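Local coordinates for protein BugD (Bordetella pertussis Tohama I, PDB 2F5X) that binds aspartic acid as a periplasmic solute receptor and probably delivers it to a tripartite tricarboxylate-type transporter, at residues N33-L38 / I77-A82; P266-R271 / A277-N282; E103-V108 / K257-G262; G28-N33 / K172-A177; T196-T201 / K273-E278. One frame throughout, in Å; residues are numbered along the deposited sequence.

Contact 1: N33-L38 / I77-A82; sequences NVARSL and ILLMHA. With ASP (aspartic acid), chain D.
A35 and L79 meet at the tight point of this contact, where helix 33-38 lies over strand 77-81 and runs against it at 138°. The methyl A35 CB stands only 3.5 Å from L79 CD2, closer than carbons usually come, and a residue as small as alanine suits a helix face brought so near a sheet. L79 extends its side chain from the strand with CG trans to the backbone N (chi1 -179°), which carries both methyls to the helix. There CD2 also meets V34 CG1 at 4.2 Å, the two side chains crossing at about a right angle, while CD1 lies 4.4 Å from L38 CD2. Small and branched aliphatic groups thus meet on the buried side, without any polar bond between the segments. The solvent side of the helix is polar: R36 points away from the strand, is exposed, and is held by a salt bridge to D32 and a hydrogen bond to N54. At the end of the strand, H81 turns to the ligand. Its NE2 donates to OD2 of the bound aspartic acid over 2.7 Å, in a bent bond (141°), and its ND1 pairs with G83 N, so both ring nitrogens have partners that fix the ring's rotation. This is helix-on-sheet packing around a beta-alpha-beta crossover, in which helix 30-46 links parallel strands 19-23 and 50-54, with a ligand-binding residue at a strand's C-terminal end.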
# COMPACT_ATOMS: atom_id res chain seq x y z
N ASN A 33 -8.73 -2.10 -4.55
CA ASN A 33 -9.76 -2.80 -3.79
C ASN A 33 -10.29 -1.92 -2.66
O ASN A 33 -11.50 -1.84 -2.45
CB ASN A 33 -9.22 -4.12 -3.22
CG ASN A 33 -9.01 -5.19 -4.30
OD1 ASN A 33 -9.53 -5.08 -5.41
ND2 ASN A 33 -8.26 -6.23 -3.97
N VAL A 34 -9.38 -1.26 -1.94
CA VAL A 34 -9.79 -0.34 -0.87
C VAL A 34 -10.60 0.81 -1.46
O VAL A 34 -11.67 1.16 -0.97
CB VAL A 34 -8.56 0.21 -0.10
CG1 VAL A 34 -8.98 1.28 0.90
CG2 VAL A 34 -7.82 -0.92 0.61
N ALA A 35 -10.07 1.39 -2.54
CA ALA A 35 -10.66 2.57 -3.16
C ALA A 35 -12.07 2.32 -3.65
O ALA A 35 -12.96 3.13 -3.41
CB ALA A 35 -9.78 3.05 -4.31
N ARG A 36 -12.30 1.18 -4.30
CA ARG A 36 -13.62 0.96 -4.87
C ARG A 36 -14.67 0.68 -3.80
O ARG A 36 -15.82 1.10 -3.94
CB ARG A 36 -13.58 -0.09 -5.98
CG ARG A 36 -12.93 0.52 -7.24
CD ARG A 36 -12.71 -0.41 -8.38
NE ARG A 36 -11.77 0.16 -9.35
CZ ARG A 36 -12.13 0.74 -10.49
NH1 ARG A 36 -13.41 0.87 -10.82
NH2 ARG A 36 -11.18 1.21 -11.30
N SER A 37 -14.27 0.03 -2.72
CA SER A 37 -15.18 -0.18 -1.60
C SER A 37 -15.49 1.14 -0.89
O SER A 37 -16.64 1.41 -0.54
CB SER A 37 -14.62 -1.21 -0.62
OG SER A 37 -14.60 -2.49 -1.24
N LEU A 38 -14.46 1.95 -0.68
CA LEU A 38 -14.62 3.26 -0.04
C LEU A 38 -15.44 4.22 -0.90
O LEU A 38 -16.27 4.99 -0.38
CB LEU A 38 -13.25 3.87 0.28
CG LEU A 38 -13.28 5.21 1.03
CD1 LEU A 38 -14.03 5.10 2.35
CD2 LEU A 38 -11.87 5.70 1.24
N ILE A 77 -9.19 13.88 -6.03
CA ILE A 77 -8.61 13.51 -4.74
C ILE A 77 -7.71 12.29 -4.89
O ILE A 77 -7.80 11.56 -5.90
CB ILE A 77 -9.70 13.29 -3.66
CG1 ILE A 77 -10.61 12.11 -4.01
CG2 ILE A 77 -10.51 14.57 -3.46
CD1 ILE A 77 -11.69 11.80 -2.94
N LEU A 78 -6.83 12.09 -3.91
CA LEU A 78 -5.84 11.03 -3.98
C LEU A 78 -6.12 10.00 -2.90
O LEU A 78 -6.31 10.36 -1.75
CB LEU A 78 -4.45 11.62 -3.77
CG LEU A 78 -3.28 10.64 -3.71
CD1 LEU A 78 -3.04 10.02 -5.08
CD2 LEU A 78 -2.02 11.35 -3.19
N LEU A 79 -6.13 8.72 -3.28
CA LEU A 79 -6.06 7.65 -2.29
C LEU A 79 -4.71 6.98 -2.47
O LEU A 79 -4.44 6.37 -3.51
CB LEU A 79 -7.19 6.63 -2.42
CG LEU A 79 -7.08 5.55 -1.32
CD1 LEU A 79 -7.60 6.04 0.06
CD2 LEU A 79 -7.75 4.26 -1.74
N MSE A 80 -3.85 7.12 -1.47
CA MSE A 80 -2.49 6.61 -1.57
C MSE A 80 -2.05 6.05 -0.22
O MSE A 80 -2.56 6.45 0.82
CB MSE A 80 -1.55 7.73 -2.06
CG MSE A 80 -0.08 7.33 -2.31
SE MSE A 80 0.15 5.75 -3.44
CE MSE A 80 2.08 5.53 -3.16
N HIS A 81 -1.09 5.13 -0.26
CA HIS A 81 -0.62 4.46 0.94
C HIS A 81 0.73 4.98 1.42
O HIS A 81 1.21 6.01 0.93
CB HIS A 81 -0.64 2.94 0.74
CG HIS A 81 0.24 2.44 -0.37
ND1 HIS A 81 1.56 2.84 -0.52
CD2 HIS A 81 0.01 1.55 -1.36
CE1 HIS A 81 2.09 2.20 -1.55
NE2 HIS A 81 1.17 1.41 -2.08
N ALA A 82 1.33 4.27 2.37
CA ALA A 82 2.60 4.65 3.00
C ALA A 82 3.73 4.95 2.01
O ALA A 82 4.71 5.63 2.37
CB ALA A 82 3.04 3.57 4.00
N ASP D . -0.65 -0.84 -3.25
CA ASP D . -0.11 -1.10 -4.62
C ASP D . -1.22 -1.48 -5.60
O ASP D . -0.96 -2.14 -6.62
CB ASP D . 0.94 -2.20 -4.58
CG ASP D . 2.18 -1.79 -3.82
OD1 ASP D . 3.01 -2.68 -3.54
OD2 ASP D . 2.39 -0.59 -3.48
OXT ASP D . -2.37 -1.13 -5.34

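Contact 2: P266-R271 / A277-N282; sequences PKFQER and AEVLTN
A helix-turn-strand unit brings F268 and Q269 of helix 266-274 back against V279 of the short strand 278-279, which joins the sheet antiparallel to strand 102-117 through backbone bonds of E278 to D110 and L280 to V108. V279 is the hub. Its beta-branched side chain points to the helix and offers two methyls at once: a compact, apolar shape well matched to a short strand packed under a helix. The side chain of Q269 lies obliquely across it, with Q269 CG 4.0 Å from V279 CG2 and the amide carbon Q269 CD 3.7 Å from V279 CB. Glutamine suits this partly exposed border because its flat end can lie against a valine while remaining polar toward the side of T281. Just past V279 the chain folds sharply through an inverse gamma turn centred on L280, closed by a weak bond of 3.1 Å from T281 N to V279 O. On the inner side the large ring of F268 fills the interior, touching S37 and L38 of helix 30-46 and L263 of helix 249-263. F268 carries its ring trans to the backbone N (chi1 176°) and turns an edge to the strand, so that CE2 rests 4.0 Å from V279 CG1, near the ring plane.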
# COMPACT_ATOMS: atom_id res chain seq x y z
N PRO A 266 -20.83 -0.23 7.63
CA PRO A 266 -20.69 -1.68 7.86
C PRO A 266 -20.23 -2.50 6.66
O PRO A 266 -19.43 -3.43 6.84
CB PRO A 266 -22.11 -2.13 8.25
CG PRO A 266 -22.83 -0.90 8.61
CD PRO A 266 -22.21 0.24 7.89
N LYS A 267 -20.74 -2.20 5.46
CA LYS A 267 -20.34 -2.95 4.27
C LYS A 267 -18.85 -2.77 3.99
O LYS A 267 -18.12 -3.74 3.73
CB LYS A 267 -21.17 -2.54 3.04
CG LYS A 267 -20.88 -3.38 1.80
CD LYS A 267 -21.70 -2.94 0.59
CE LYS A 267 -21.30 -3.73 -0.65
NZ LYS A 267 -22.22 -3.48 -1.79
N PHE A 268 -18.40 -1.52 4.04
CA PHE A 268 -16.98 -1.23 3.86
C PHE A 268 -16.15 -1.98 4.90
O PHE A 268 -15.18 -2.66 4.56
CB PHE A 268 -16.72 0.28 3.93
CG PHE A 268 -15.27 0.64 3.84
CD1 PHE A 268 -14.58 0.55 2.63
CD2 PHE A 268 -14.58 1.04 4.98
CE1 PHE A 268 -13.22 0.86 2.55
CE2 PHE A 268 -13.22 1.36 4.91
CZ PHE A 268 -12.54 1.26 3.68
N GLN A 269 -16.53 -1.87 6.17
CA GLN A 269 -15.78 -2.52 7.25
C GLN A 269 -15.75 -4.05 7.15
O GLN A 269 -14.72 -4.67 7.45
CB GLN A 269 -16.29 -2.05 8.63
CG GLN A 269 -15.93 -0.59 8.93
CD GLN A 269 -15.17 -0.38 10.24
OE1 GLN A 269 -15.05 0.76 10.72
NE2 GLN A 269 -14.65 -1.46 10.81
N GLU A 270 -16.85 -4.66 6.72
CA GLU A 270 -16.89 -6.11 6.51
C GLU A 270 -15.89 -6.54 5.44
O GLU A 270 -15.14 -7.50 5.64
CB GLU A 270 -18.29 -6.60 6.14
CG GLU A 270 -18.42 -8.12 6.03
CD GLU A 270 -17.80 -8.89 7.20
OE1 GLU A 270 -17.97 -8.48 8.37
OE2 GLU A 270 -17.14 -9.92 6.94
N ARG A 271 -15.88 -5.82 4.32
CA ARG A 271 -14.95 -6.13 3.24
C ARG A 271 -13.51 -5.96 3.69
O ARG A 271 -12.66 -6.81 3.41
CB ARG A 271 -15.23 -5.31 1.97
CG ARG A 271 -14.31 -5.68 0.78
CD ARG A 271 -14.50 -7.10 0.25
NE ARG A 271 -13.69 -7.37 -0.94
CZ ARG A 271 -13.20 -8.57 -1.27
NH1 ARG A 271 -13.43 -9.63 -0.51
NH2 ARG A 271 -12.48 -8.71 -2.37
N ALA A 277 -7.58 -5.83 6.54
CA ALA A 277 -7.30 -4.42 6.74
C ALA A 277 -7.94 -3.89 8.02
O ALA A 277 -9.11 -4.18 8.30
CB ALA A 277 -7.75 -3.59 5.54
N GLU A 278 -7.17 -3.14 8.79
CA GLU A 278 -7.71 -2.43 9.95
C GLU A 278 -8.25 -1.09 9.46
O GLU A 278 -7.55 -0.35 8.79
CB GLU A 278 -6.60 -2.17 10.97
CG GLU A 278 -7.04 -1.26 12.11
CD GLU A 278 -5.92 -0.83 13.04
OE1 GLU A 278 -6.24 -0.47 14.20
OE2 GLU A 278 -4.73 -0.82 12.62
N VAL A 279 -9.50 -0.78 9.81
CA VAL A 279 -10.09 0.49 9.42
C VAL A 279 -9.74 1.53 10.49
O VAL A 279 -9.93 1.29 11.68
CB VAL A 279 -11.64 0.39 9.24
CG1 VAL A 279 -12.22 1.74 8.80
CG2 VAL A 279 -11.98 -0.68 8.21
N LEU A 280 -9.21 2.67 10.04
CA LEU A 280 -8.73 3.71 10.95
C LEU A 280 -9.84 4.74 11.20
O LEU A 280 -9.69 5.93 10.97
CB LEU A 280 -7.45 4.36 10.39
CG LEU A 280 -6.30 3.35 10.19
CD1 LEU A 280 -5.07 4.01 9.58
CD2 LEU A 280 -5.93 2.66 11.51
N THR A 281 -10.96 4.23 11.71
CA THR A 281 -12.24 4.93 11.75
C THR A 281 -12.18 6.28 12.46
O THR A 281 -12.80 7.25 12.01
CB THR A 281 -13.27 4.03 12.43
OG1 THR A 281 -13.09 2.68 11.97
CG2 THR A 281 -14.67 4.40 11.97
N ASN A 282 -11.42 6.33 13.55
CA ASN A 282 -11.35 7.52 14.37
C ASN A 282 -10.16 8.42 14.05
O ASN A 282 -9.87 9.38 14.76
CB ASN A 282 -11.34 7.15 15.86
CG ASN A 282 -11.67 8.33 16.76
OD1 ASN A 282 -12.60 9.08 16.48
ND2 ASN A 282 -10.87 8.53 17.81

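Contact 3: E103-V108 / K257-G262; sequences EPIGLV and KSLQAG
Strand 103-108 and helix 257-262 run almost parallel, 7° apart in direction, with their axes 8.6 Å from each other, and G106 is the strand residue whose CA comes nearest to the CA of L259. That leucine makes the contact almost alone. It leaves the helix with CG trans to the backbone N (chi1 175°), so its forked end reaches straight to the strand and the two methyls divide the work. CD2 settles on the bend of the backbone, 3.8 Å from G106 CA, and beside it touches I105 CG2 at 4.0 Å. CD1 reaches further along the strand to V108 CG2, also 4.0 Å away, with the two side chains crossing at about a right angle. Glycine suits position 106 because a CB there would come within 3.0 Å of L259 CD2; bare backbone lets the methyl sit close. The carbonyl L107 O also faces this methyl, 3.7 Å from L259 CD2. It is buried with no polar partner in the model, probably at some energetic cost. I105 and V108, both beta-branched, present methyls close to the backbone, and M241 of strand 236-244 lies against I105 and L259, adding to the apolar layer. Along the strand, I105 and G106 both face M241, with the psi of I105 turned to -54°. These are the marks of a classic beta bulge, here embedded in the helix-against-sheet packing of an alpha/beta periplasmic binding protein.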
# COMPACT_ATOMS: atom_id res chain seq x y z
N GLU A 103 -3.76 19.26 0.76
CA GLU A 103 -4.54 19.39 1.98
C GLU A 103 -4.93 17.96 2.40
O GLU A 103 -5.70 17.29 1.69
CB GLU A 103 -5.81 20.23 1.75
CG GLU A 103 -5.59 21.59 1.08
CD GLU A 103 -4.66 22.52 1.84
OE1 GLU A 103 -4.44 22.29 3.05
OE2 GLU A 103 -4.14 23.49 1.22
N PRO A 104 -4.40 17.48 3.52
CA PRO A 104 -4.74 16.13 3.98
C PRO A 104 -6.21 16.05 4.40
O PRO A 104 -6.73 17.03 4.97
CB PRO A 104 -3.81 15.89 5.18
CG PRO A 104 -3.39 17.26 5.63
CD PRO A 104 -3.46 18.17 4.43
N ILE A 105 -6.87 14.94 4.07
CA ILE A 105 -8.26 14.71 4.49
C ILE A 105 -8.30 13.80 5.72
O ILE A 105 -8.91 14.13 6.73
CB ILE A 105 -9.12 14.14 3.33
CG1 ILE A 105 -9.05 15.02 2.08
CG2 ILE A 105 -10.59 13.94 3.78
CD1 ILE A 105 -9.33 16.52 2.30
N GLY A 106 -7.67 12.63 5.62
CA GLY A 106 -7.60 11.74 6.76
C GLY A 106 -7.00 10.39 6.46
O GLY A 106 -6.78 10.04 5.29
N LEU A 107 -6.73 9.63 7.52
CA LEU A 107 -6.32 8.24 7.38
C LEU A 107 -7.53 7.37 7.03
O LEU A 107 -8.68 7.78 7.20
CB LEU A 107 -5.62 7.75 8.65
CG LEU A 107 -4.19 8.32 8.79
CD1 LEU A 107 -3.70 8.31 10.23
CD2 LEU A 107 -3.21 7.56 7.87
N VAL A 108 -7.25 6.17 6.51
CA VAL A 108 -8.28 5.32 5.91
C VAL A 108 -8.22 3.90 6.49
O VAL A 108 -9.09 3.50 7.26
CB VAL A 108 -8.13 5.31 4.35
CG1 VAL A 108 -9.16 4.41 3.69
CG2 VAL A 108 -8.23 6.75 3.79
N LYS A 257 -15.99 14.77 6.34
CA LYS A 257 -17.25 14.20 6.82
C LYS A 257 -17.63 12.95 6.04
O LYS A 257 -18.10 11.96 6.62
CB LYS A 257 -18.37 15.23 6.73
CG LYS A 257 -18.31 16.25 7.83
CD LYS A 257 -19.19 17.44 7.51
CE LYS A 257 -20.63 17.15 7.84
NZ LYS A 257 -21.44 18.40 7.72
N SER A 258 -17.41 12.99 4.73
CA SER A 258 -17.75 11.88 3.85
C SER A 258 -16.81 10.70 4.08
O SER A 258 -17.26 9.56 4.12
CB SER A 258 -17.71 12.31 2.38
OG SER A 258 -18.60 13.39 2.15
N LEU A 259 -15.52 10.98 4.25
CA LEU A 259 -14.56 9.93 4.58
C LEU A 259 -14.92 9.26 5.91
O LEU A 259 -14.94 8.03 6.00
CB LEU A 259 -13.12 10.48 4.62
CG LEU A 259 -12.04 9.49 5.07
CD1 LEU A 259 -11.92 8.28 4.14
CD2 LEU A 259 -10.69 10.18 5.23
N GLN A 260 -15.24 10.06 6.92
CA GLN A 260 -15.59 9.50 8.23
C GLN A 260 -16.80 8.58 8.13
O GLN A 260 -16.83 7.50 8.71
CB GLN A 260 -15.82 10.61 9.24
CG GLN A 260 -14.50 11.22 9.70
CD GLN A 260 -14.67 12.36 10.67
OE1 GLN A 260 -15.76 12.59 11.21
NE2 GLN A 260 -13.58 13.08 10.91
N ALA A 261 -17.80 9.01 7.36
CA ALA A 261 -19.00 8.21 7.17
C ALA A 261 -18.67 6.94 6.39
O ALA A 261 -19.17 5.86 6.71
CB ALA A 261 -20.07 9.01 6.48
N GLY A 262 -17.83 7.07 5.36
CA GLY A 262 -17.39 5.93 4.58
C GLY A 262 -16.68 4.87 5.40
O GLY A 262 -16.87 3.67 5.18

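Contact 4: G28-N33 / K172-A177; sequences GGPTDN and KGTAPA. With ASP (aspartic acid), chain D.
T31 OG1 is gripped from two sides of the chemistry, accepting from the ligand's amino N at 2.9 Å and hydrogen-bonded also to H239 NE2. It belongs to the part of the aspartic acid pocket where two helix N-termini converge, with G29 and G173 at their N-cap positions. The helices meet where T174 OG1, hydrogen-bonded to D191, presses on the ring of P30, with P30 CD 3.0 Å away and the two side chains at about a right angle. Each helix gives a backbone N-H to the ligand's alpha-carboxylate: T31 N donates to OXT over 3.1 Å, and T174 N donates to O over 3.0 Å. The two helix dipoles would probably favour that negative charge. T174 holds OG1 between its backbone N and carbonyl carbon (chi1 52°), leaving CG2 to line the pocket 3.6 Å from ligand OD1. Proline suits a helix's first turn, where its missing N-H costs no bond, and the glycines let the segments approach: A175 CB lies 3.5 Å from G29 N. The positive phi of G28 also favours glycine. The turn before the helix is braced by D32, whose OD2 accepts from G28 N over 2.9 Å, met from above the carboxylate plane.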
# COMPACT_ATOMS: atom_id res chain seq x y z
N GLY A 28 -7.49 -3.46 -9.90
CA GLY A 28 -7.60 -4.84 -9.47
C GLY A 28 -6.65 -5.26 -8.36
O GLY A 28 -6.68 -6.41 -7.92
N GLY A 29 -5.79 -4.34 -7.93
CA GLY A 29 -4.82 -4.61 -6.88
C GLY A 29 -5.29 -4.11 -5.52
O GLY A 29 -6.45 -3.75 -5.35
N PRO A 30 -4.39 -4.11 -4.54
CA PRO A 30 -4.76 -3.86 -3.14
C PRO A 30 -5.37 -2.47 -2.91
O PRO A 30 -6.42 -2.35 -2.29
CB PRO A 30 -3.45 -4.06 -2.37
CG PRO A 30 -2.35 -3.99 -3.41
CD PRO A 30 -2.95 -4.40 -4.71
N THR A 31 -4.71 -1.43 -3.40
CA THR A 31 -5.20 -0.07 -3.17
C THR A 31 -6.49 0.18 -3.95
O THR A 31 -7.40 0.86 -3.47
CB THR A 31 -4.12 0.95 -3.51
OG1 THR A 31 -2.99 0.71 -2.67
CG2 THR A 31 -4.55 2.37 -3.15
N ASP A 32 -6.57 -0.38 -5.15
CA ASP A 32 -7.81 -0.31 -5.94
C ASP A 32 -8.99 -0.96 -5.20
O ASP A 32 -10.12 -0.45 -5.23
CB ASP A 32 -7.60 -0.97 -7.30
CG ASP A 32 -8.76 -0.73 -8.24
OD1 ASP A 32 -9.09 0.45 -8.50
OD2 ASP A 32 -9.40 -1.68 -8.74
N ASN A 33 -8.73 -2.10 -4.55
CA ASN A 33 -9.76 -2.80 -3.79
C ASN A 33 -10.29 -1.92 -2.66
O ASN A 33 -11.50 -1.84 -2.45
CB ASN A 33 -9.22 -4.12 -3.22
CG ASN A 33 -9.01 -5.19 -4.30
OD1 ASN A 33 -9.53 -5.08 -5.41
ND2 ASN A 33 -8.26 -6.23 -3.97
N LYS A 172 3.36 -1.98 -12.58
CA LYS A 172 2.56 -0.79 -12.29
C LYS A 172 1.61 -0.98 -11.11
O LYS A 172 0.79 -0.10 -10.81
CB LYS A 172 1.78 -0.35 -13.54
CG LYS A 172 2.66 0.32 -14.59
CD LYS A 172 1.87 0.63 -15.85
CE LYS A 172 2.63 1.58 -16.78
NZ LYS A 172 4.10 1.29 -16.85
N GLY A 173 1.69 -2.14 -10.48
CA GLY A 173 0.86 -2.46 -9.33
C GLY A 173 1.05 -3.92 -9.00
O GLY A 173 1.65 -4.65 -9.80
N THR A 174 0.58 -4.37 -7.84
CA THR A 174 0.70 -5.81 -7.57
C THR A 174 -0.41 -6.66 -8.17
O THR A 174 -0.35 -7.88 -8.07
CB THR A 174 0.86 -6.12 -6.07
OG1 THR A 174 -0.19 -5.48 -5.34
CG2 THR A 174 2.17 -5.52 -5.55
N ALA A 175 -1.41 -6.04 -8.80
CA ALA A 175 -2.33 -6.83 -9.62
C ALA A 175 -1.61 -7.47 -10.83
O ALA A 175 -1.64 -8.70 -10.98
CB ALA A 175 -3.57 -5.99 -10.06
N PRO A 176 -0.95 -6.69 -11.69
CA PRO A 176 -0.14 -7.30 -12.77
C PRO A 176 0.99 -8.18 -12.24
O PRO A 176 1.30 -9.21 -12.85
CB PRO A 176 0.43 -6.10 -13.54
CG PRO A 176 0.20 -4.92 -12.70
CD PRO A 176 -0.95 -5.22 -11.79
N ALA A 177 1.59 -7.80 -11.11
CA ALA A 177 2.64 -8.65 -10.53
C ALA A 177 2.07 -10.00 -10.12
O ALA A 177 2.67 -11.04 -10.41
CB ALA A 177 3.29 -7.96 -9.35
N ASP D . -0.65 -0.84 -3.25
CA ASP D . -0.11 -1.10 -4.62
C ASP D . -1.22 -1.48 -5.60
O ASP D . -0.96 -2.14 -6.62
CB ASP D . 0.94 -2.20 -4.58
CG ASP D . 2.18 -1.79 -3.82
OD1 ASP D . 3.01 -2.68 -3.54
OD2 ASP D . 2.39 -0.59 -3.48
OXT ASP D . -2.37 -1.13 -5.34

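Contact 5: T196-T201 / K273-E278; sequences TTQQIT and KQLGAE
Q198 and L275 slant across one another where helix 193-201 comes up to the end of helix 266-274. The glutamine chain bends at its second torsion (chi2 91°), which brings the amide back alongside the leucine. L275 CD2 is nearly equidistant from its atoms, 3.7 Å from Q198 NE2 and 3.8 Å from Q198 CD. The polar end is held from its own helix, since Q198 NE2 is hydrogen-bonded to T194 O. T197 points its side chain at the other segment, with CG2 3.9 Å from Q274 O. Its hydroxyl, bonded to T193 O, also accepts from a water at 2.7 Å from T197 OG1. That same water donates to Q274 O over 2.8 Å and so spans the two segments. Threonine fits well because one small side chain offers both a methyl and a hydroxyl at this narrow approach. On the other segment the helix ends in a Schellman motif: G276, whose positive phi (82°) glycine readily adopts, turns the chain toward strand 278-279. The chemistry implies a light junction: within the segments one leucine methyl gives apolar contact and a shared water the polar link, while T193 OG1, just before segment 196-201, adds a direct bond to L275 O.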
# COMPACT_ATOMS: atom_id res chain seq x y z
N THR A 196 -3.68 -10.39 -1.49
CA THR A 196 -3.17 -11.76 -1.42
C THR A 196 -4.10 -12.75 -0.74
O THR A 196 -3.93 -13.96 -0.93
CB THR A 196 -1.81 -11.83 -0.70
OG1 THR A 196 -1.98 -11.41 0.66
CG2 THR A 196 -0.80 -10.87 -1.30
N THR A 197 -5.04 -12.27 0.07
CA THR A 197 -5.88 -13.18 0.87
C THR A 197 -6.53 -14.25 0.01
O THR A 197 -6.46 -15.43 0.32
CB THR A 197 -6.98 -12.40 1.62
OG1 THR A 197 -6.37 -11.53 2.57
CG2 THR A 197 -7.81 -13.34 2.48
N GLN A 198 -7.18 -13.79 -1.05
CA GLN A 198 -7.85 -14.57 -2.07
C GLN A 198 -6.97 -15.73 -2.58
O GLN A 198 -7.39 -16.91 -2.61
CB GLN A 198 -8.23 -13.58 -3.22
CG GLN A 198 -9.01 -12.25 -2.77
CD GLN A 198 -8.13 -11.01 -2.44
OE1 GLN A 198 -7.14 -11.12 -1.74
NE2 GLN A 198 -8.53 -9.83 -2.94
N GLN A 199 -5.74 -15.41 -2.93
CA GLN A 199 -4.82 -16.40 -3.47
C GLN A 199 -4.22 -17.31 -2.40
O GLN A 199 -3.93 -18.47 -2.67
CB GLN A 199 -3.69 -15.72 -4.25
CG GLN A 199 -4.16 -14.61 -5.20
CD GLN A 199 -5.13 -15.10 -6.26
OE1 GLN A 199 -5.15 -16.28 -6.59
NE2 GLN A 199 -5.94 -14.18 -6.78
N ILE A 200 -4.02 -16.77 -1.20
CA ILE A 200 -3.48 -17.57 -0.11
C ILE A 200 -4.49 -18.62 0.35
O ILE A 200 -4.16 -19.81 0.42
CB ILE A 200 -3.01 -16.69 1.06
CG1 ILE A 200 -1.79 -15.86 0.64
CG2 ILE A 200 -2.69 -17.56 2.27
CD1 ILE A 200 -1.45 -14.73 1.62
N THR A 201 -5.72 -18.20 0.65
CA THR A 201 -6.68 -19.12 1.28
C THR A 201 -7.12 -20.23 0.34
O THR A 201 -7.56 -21.29 0.80
CB THR A 201 -7.92 -18.38 1.82
OG1 THR A 201 -8.55 -17.66 0.76
CG2 THR A 201 -7.52 -17.32 2.83
N LYS A 273 -12.38 -6.12 6.81
CA LYS A 273 -12.11 -7.17 7.79
C LYS A 273 -11.75 -8.50 7.10
O LYS A 273 -10.76 -9.15 7.45
CB LYS A 273 -13.31 -7.35 8.72
CG LYS A 273 -13.10 -8.39 9.81
CD LYS A 273 -14.40 -8.70 10.55
CE LYS A 273 -14.18 -9.72 11.65
NZ LYS A 273 -13.92 -11.08 11.09
N GLN A 274 -12.52 -8.86 6.08
CA GLN A 274 -12.26 -10.09 5.32
C GLN A 274 -10.88 -10.06 4.67
O GLN A 274 -10.22 -11.09 4.58
CB GLN A 274 -13.33 -10.29 4.26
CG GLN A 274 -14.70 -10.65 4.82
CD GLN A 274 -15.78 -10.69 3.76
OE1 GLN A 274 -15.72 -9.94 2.78
NE2 GLN A 274 -16.77 -11.55 3.95
N LEU A 275 -10.47 -8.87 4.24
CA LEU A 275 -9.19 -8.68 3.56
C LEU A 275 -8.03 -8.35 4.50
O LEU A 275 -6.92 -8.09 4.05
CB LEU A 275 -9.30 -7.59 2.48
CG LEU A 275 -10.20 -7.90 1.28
CD1 LEU A 275 -10.26 -6.66 0.40
CD2 LEU A 275 -9.70 -9.11 0.49
N GLY A 276 -8.30 -8.36 5.80
CA GLY A 276 -7.26 -8.21 6.81
C GLY A 276 -6.84 -6.78 7.10
O GLY A 276 -5.87 -6.55 7.83
N ALA A 277 -7.58 -5.83 6.54
CA ALA A 277 -7.30 -4.42 6.74
C ALA A 277 -7.94 -3.89 8.02
O ALA A 277 -9.11 -4.18 8.30
CB ALA A 277 -7.75 -3.59 5.54
N GLU A 278 -7.17 -3.14 8.79
CA GLU A 278 -7.71 -2.43 9.95
C GLU A 278 -8.25 -1.09 9.46
O GLU A 278 -7.55 -0.35 8.79
CB GLU A 278 -6.60 -2.17 10.97
CG GLU A 278 -7.04 -1.26 12.11
CD GLU A 278 -5.92 -0.83 13.04
OE1 GLU A 278 -6.24 -0.47 14.20
OE2 GLU A 278 -4.73 -0.82 12.62
O HOH W 1 -7.49 -11.43 5.06

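Overall arrangement
From the N terminus, residues 28-33 open contact 4, whose loop closes at 172-177 across the bound aspartic acid. Within that loop lies contact 1, which starts at N33, shared by the two, and closes at 77-82, fastening helix 30-46 to strand 76-81. Contact 3 opens at 103-108 before contact 4 has closed and ends at 257-262, so these two cross; it ties strand 102-117 to helix 249-263. Contact 5 opens at 196-201, inside the span of contact 3, and ends beyond it at 273-278, crossing it in turn and joining helix 193-201 to the end of helix 266-274. Contact 2, a short local loop sharing A277 and E278 with contact 5, folds helix 266-274 onto strand 278-279.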